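Local coordinates for siderophore biosynthesis lipase/esterase, putative (Aspergillus fumigatus, PDB 6GUP), which hydrolyses the ester bonds of the fungal siderophore fusarinine C, releasing fusarinine and iron, as a homodimeric esterase of the alpha/beta-hydrolase class, at residues L58-A61 / L62-T65. Residues are numbered along the deposited sequence; the frame is centred on the assembly and turned at random.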
# COMPACT_ATOMS: atom_id res chain seq x y z
N LEU A 58 -12.15 1.03 17.81
CA LEU A 58 -13.37 1.27 17.03
C LEU A 58 -13.97 -0.04 16.51
O LEU A 58 -15.17 -0.27 16.64
CB LEU A 58 -13.10 2.23 15.86
CG LEU A 58 -14.25 2.59 14.92
CD1 LEU A 58 -15.45 3.15 15.67
CD2 LEU A 58 -13.77 3.59 13.88
N ALA A 59 -13.13 -0.90 15.94
CA ALA A 59 -13.55 -2.23 15.47
C ALA A 59 -14.12 -3.09 16.61
O ALA A 59 -15.13 -3.77 16.43
CB ALA A 59 -12.39 -2.95 14.80
N HIS A 60 -13.46 -3.04 17.77
CA HIS A 60 -13.94 -3.73 18.98
C HIS A 60 -15.31 -3.21 19.44
O HIS A 60 -16.17 -4.00 19.84
CB HIS A 60 -12.92 -3.60 20.11
CG HIS A 60 -13.30 -4.31 21.37
ND1 HIS A 60 -13.62 -5.65 21.41
CD2 HIS A 60 -13.41 -3.87 22.65
CE1 HIS A 60 -13.92 -6.00 22.65
NE2 HIS A 60 -13.80 -4.94 23.42
N ALA A 61 -15.50 -1.90 19.38
CA ALA A 61 -16.77 -1.26 19.76
C ALA A 61 -17.92 -1.52 18.78
O ALA A 61 -19.08 -1.58 19.18
CB ALA A 61 -16.58 0.24 19.95
N LEU A 62 -17.59 -1.68 17.49
CA LEU A 62 -18.59 -1.97 16.45
C LEU A 62 -18.99 -3.46 16.33
O LEU A 62 -19.86 -3.79 15.52
CB LEU A 62 -18.11 -1.46 15.08
CG LEU A 62 -17.89 0.05 14.92
CD1 LEU A 62 -17.22 0.35 13.59
CD2 LEU A 62 -19.18 0.84 15.06
N GLN A 63 -18.37 -4.34 17.12
CA GLN A 63 -18.73 -5.78 17.14
C GLN A 63 -20.22 -6.08 17.42
O GLN A 63 -20.85 -6.81 16.65
CB GLN A 63 -17.85 -6.56 18.13
CG GLN A 63 -16.47 -6.93 17.58
CD GLN A 63 -15.58 -7.62 18.61
OE1 GLN A 63 -16.06 -8.12 19.63
NE2 GLN A 63 -14.29 -7.64 18.34
N PRO A 64 -20.79 -5.52 18.51
CA PRO A 64 -22.23 -5.72 18.78
C PRO A 64 -23.21 -5.02 17.81
O PRO A 64 -24.39 -5.38 17.79
CB PRO A 64 -22.41 -5.16 20.20
CG PRO A 64 -21.27 -4.22 20.39
CD PRO A 64 -20.13 -4.85 19.65
N THR A 65 -22.74 -4.05 17.03
CA THR A 65 -23.61 -3.19 16.22
C THR A 65 -23.93 -3.82 14.86
O THR A 65 -23.44 -4.90 14.53
CB THR A 65 -22.96 -1.80 16.00
OG1 THR A 65 -21.79 -1.92 15.18
CG2 THR A 65 -22.58 -1.15 17.34
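Leu58 and Leu62 make a local i to i+4 contact at the C-terminal end of helix 55-61, where the chain turns off toward strand 67-72. The evidence for a last helical turn is the bond from Leu62 N to Leu58 O, 2.9 Å long with an N-H...O angle of 144°. Beside this bond the two leucines meet most closely at their CD1 methyls, Leu58 CD1 lying 3.9 Å from Leu62 CD1, with each CG hardly farther from the other's methyl. Leu58 reaches this position with CG anti to its backbone N (chi1 180°), whereas Leu62 swings CG back beside its own N, only 3.2 Å from Leu58 O. Both side chains are buried: they touch Leu69 of strand 67-72 and residues of helix 335-353, Val345 for Leu58, Leu346 and Leu349 for Leu62. In this alpha/beta-hydrolase fold the helix end is thereby packed against both a strand of the central sheet and the C-terminal helix. Pro64, three residues past Ala61, sets its CD 3.5 Å from Ala61 O, and as a proline it has no N-H to offer that carbonyl. Residues 62-65 form a type I beta turn closed by Thr65 N on Leu62 O at 3.3 Å; Thr65 OG1 adds a side-chain bond of 2.7 Å to Leu62 O, from the same face of the carbonyl plane. Lys35 NZ hydrogen-bonds to the carbonyls of Gln63 and Thr65, tying the turn to the sequence just before strand 37-42. On the more exposed flank, the extended Gln63 side chain brings NE2 to the edge of the His60 ring, 3.7 Å from ND1, with amide and ring planes perpendicular.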